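Local coordinates for protein UDP-glucose 4-epimerase (Brucella ovis, PDB 4WOK) that probably interconverts UDP-glucose and UDP-galactose by inverting the hydroxyl at C4 of the sugar, using tightly held NAD as cofactor, at residues I62-L68 against G106-D112. The protein carries 2 engineered substitutions. Residues are numbered along the deposited sequence; the frame is centred on the assembly and turned at random.
Sequences ILDQARL and GTQSLLD. With NAD (nicotinamide-adenine-dinucleotide), chain B.
Ile62 faces both the cofactor and the helix 96-116. CB stands about equally far from N1A of the NAD adenine and from the carbonyl O of Gly106. Of its two branches, CG2 stays beside the adenine, 3.7 Å from NAD N1A, whereas CG1, tucked over the backbone between N and C (chi1 61°), passes the exocyclic amine and sends CD1 to within 3.5 Å of Gly106 O. The absence of a side chain at Gly106 permits this close approach; Leu63 CD2 lies against the same residue, 3.6 Å from Gly106 N. The backbone of Ile62 is used at both ends: its N donates to NAD N1A (2.9 Å, 163°), and its O accepts a short bond in the carbonyl plane from Ser109 OG (2.6 Å). Farther along, Leu68 CD2 packs on Leu110 CD1 at 3.8 Å, and Leu110 also touches Val80 of the central sheet. At the outer margin one water donates to both Gln65 OE1 and Asp112 OD2, while Asp112 OD1 is held by Arg115 and Tyr165. The arrangement is that of a Rossmann fold, in which the loop after strand 57-59 reaches the adenine of the dinucleotide and helix 65-75 packs against helix 96-116.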
# COMPACT_ATOMS: atom_id res chain seq x y z
N ILE A 62 -16.93 5.29 -1.91
CA ILE A 62 -17.34 4.36 -0.85
C ILE A 62 -18.27 5.02 0.17
O ILE A 62 -19.00 4.32 0.89
CB ILE A 62 -16.13 3.75 -0.13
CG1 ILE A 62 -15.29 4.84 0.55
CG2 ILE A 62 -15.31 2.93 -1.10
CD1 ILE A 62 -14.02 4.28 1.24
N LEU A 63 -18.30 6.36 0.22
CA LEU A 63 -19.27 7.04 1.07
C LEU A 63 -20.70 7.04 0.50
O LEU A 63 -21.65 7.44 1.17
CB LEU A 63 -18.82 8.50 1.32
CG LEU A 63 -17.55 8.61 2.17
CD1 LEU A 63 -16.96 10.06 2.07
CD2 LEU A 63 -17.84 8.24 3.62
N ASP A 64 -20.83 6.65 -0.77
CA ASP A 64 -22.14 6.55 -1.42
C ASP A 64 -22.67 5.16 -1.08
O ASP A 64 -22.51 4.23 -1.87
CB ASP A 64 -21.99 6.76 -2.93
CG ASP A 64 -23.31 6.70 -3.70
OD1 ASP A 64 -24.38 6.36 -3.13
OD2 ASP A 64 -23.27 7.02 -4.91
N GLN A 65 -23.26 5.01 0.10
CA GLN A 65 -23.51 3.66 0.60
C GLN A 65 -24.54 2.92 -0.25
O GLN A 65 -24.39 1.72 -0.45
CB GLN A 65 -23.97 3.67 2.06
CG GLN A 65 -23.84 2.27 2.68
CD GLN A 65 -24.36 2.21 4.10
OE1 GLN A 65 -23.63 2.50 5.05
NE2 GLN A 65 -25.61 1.84 4.25
N ALA A 66 -25.54 3.62 -0.79
CA ALA A 66 -26.52 2.95 -1.66
C ALA A 66 -25.83 2.35 -2.89
O ALA A 66 -26.09 1.22 -3.28
CB ALA A 66 -27.62 3.92 -2.09
N ARG A 67 -24.95 3.12 -3.50
CA ARG A 67 -24.29 2.66 -4.70
C ARG A 67 -23.36 1.49 -4.41
O ARG A 67 -23.23 0.57 -5.21
CB ARG A 67 -23.50 3.79 -5.36
CG ARG A 67 -22.95 3.44 -6.74
CD ARG A 67 -22.52 4.72 -7.43
NE ARG A 67 -22.01 4.48 -8.77
CZ ARG A 67 -22.77 4.31 -9.84
NH1 ARG A 67 -24.10 4.33 -9.73
NH2 ARG A 67 -22.20 4.10 -11.02
N LEU A 68 -22.70 1.53 -3.25
CA LEU A 68 -21.81 0.44 -2.87
C LEU A 68 -22.60 -0.84 -2.58
O LEU A 68 -22.23 -1.94 -3.02
CB LEU A 68 -20.98 0.87 -1.66
CG LEU A 68 -19.79 0.02 -1.23
CD1 LEU A 68 -18.85 -0.28 -2.41
CD2 LEU A 68 -19.08 0.78 -0.13
N GLY A 106 -15.28 6.56 5.46
CA GLY A 106 -15.34 5.76 4.25
C GLY A 106 -15.27 4.26 4.55
O GLY A 106 -16.00 3.45 3.97
N THR A 107 -14.36 3.87 5.43
CA THR A 107 -14.27 2.46 5.78
C THR A 107 -15.54 1.99 6.49
O THR A 107 -16.03 0.89 6.23
CB THR A 107 -13.03 2.18 6.66
OG1 THR A 107 -11.85 2.47 5.88
CG2 THR A 107 -12.99 0.71 7.12
N GLN A 108 -16.12 2.81 7.36
CA GLN A 108 -17.33 2.37 8.03
C GLN A 108 -18.44 2.14 7.02
O GLN A 108 -19.20 1.17 7.11
CB GLN A 108 -17.83 3.35 9.10
CG GLN A 108 -19.11 2.76 9.75
CD GLN A 108 -19.69 3.61 10.87
OE1 GLN A 108 -19.20 4.70 11.16
NE2 GLN A 108 -20.75 3.12 11.49
N SER A 109 -18.52 3.02 6.03
CA SER A 109 -19.53 2.87 4.99
C SER A 109 -19.30 1.54 4.25
O SER A 109 -20.25 0.80 3.98
CB SER A 109 -19.46 4.06 4.04
OG SER A 109 -20.46 3.98 3.04
N LEU A 110 -18.05 1.22 3.95
CA LEU A 110 -17.76 -0.03 3.26
C LEU A 110 -18.12 -1.23 4.13
O LEU A 110 -18.69 -2.21 3.64
CB LEU A 110 -16.28 -0.10 2.86
CG LEU A 110 -15.84 -1.45 2.29
CD1 LEU A 110 -16.41 -1.70 0.90
CD2 LEU A 110 -14.32 -1.54 2.27
N LEU A 111 -17.79 -1.17 5.42
CA LEU A 111 -18.07 -2.31 6.28
C LEU A 111 -19.57 -2.46 6.50
O LEU A 111 -20.08 -3.58 6.60
CB LEU A 111 -17.35 -2.17 7.62
CG LEU A 111 -15.81 -2.18 7.52
CD1 LEU A 111 -15.26 -2.16 8.92
CD2 LEU A 111 -15.28 -3.43 6.77
N ASP A 112 -20.30 -1.34 6.56
CA ASP A 112 -21.76 -1.46 6.65
C ASP A 112 -22.33 -2.11 5.37
O ASP A 112 -23.18 -2.98 5.45
CB ASP A 112 -22.42 -0.10 6.88
CG ASP A 112 -22.26 0.39 8.31
OD1 ASP A 112 -22.06 -0.44 9.21
OD2 ASP A 112 -22.34 1.62 8.55
PA NAD B . -3.65 5.32 -4.86
O1A NAD B . -4.18 6.69 -4.46
O2A NAD B . -2.96 5.04 -6.16
O5B NAD B . -5.06 4.32 -4.92
C5B NAD B . -6.09 4.84 -4.11
C4B NAD B . -7.39 4.51 -4.88
O4B NAD B . -8.54 4.72 -4.04
C3B NAD B . -7.42 5.55 -6.01
O3B NAD B . -7.72 4.87 -7.20
C2B NAD B . -8.56 6.50 -5.56
O2B NAD B . -9.21 7.03 -6.65
C1B NAD B . -9.49 5.50 -4.78
N9A NAD B . -10.28 6.18 -3.74
C8A NAD B . -9.85 7.06 -2.73
N7A NAD B . -10.84 7.46 -1.93
C5A NAD B . -11.97 6.81 -2.45
C6A NAD B . -13.33 6.83 -2.05
N6A NAD B . -13.73 7.59 -0.99
N1A NAD B . -14.23 6.09 -2.74
C2A NAD B . -13.78 5.35 -3.80
N3A NAD B . -12.51 5.25 -4.30
C4A NAD B . -11.64 6.00 -3.57
O3 NAD B . -2.89 4.95 -3.49
PN NAD B . -2.14 3.52 -3.44
O1N NAD B . -2.47 2.47 -4.46
O2N NAD B . -0.77 3.86 -2.96
O5D NAD B . -2.56 2.79 -1.93
C5D NAD B . -3.87 2.51 -1.83
C4D NAD B . -4.02 1.76 -0.50
O4D NAD B . -2.69 1.28 -0.06
C3D NAD B . -4.48 2.75 0.59
O3D NAD B . -5.25 2.01 1.47
C2D NAD B . -3.14 3.14 1.23
O2D NAD B . -3.22 3.52 2.54
C1D NAD B . -2.51 1.73 1.24
N1N NAD B . -1.00 1.87 1.52
C2N NAD B . -0.20 2.37 0.50
C3N NAD B . 1.19 2.51 0.74
C7N NAD B . 2.07 3.04 -0.36
O7N NAD B . 3.29 3.15 -0.20
N7N NAD B . 1.48 3.42 -1.56
C4N NAD B . 1.71 2.16 1.99
C5N NAD B . 0.88 1.67 2.99
C6N NAD B . -0.49 1.53 2.75
O HOH W 1 -22.79 3.70 7.03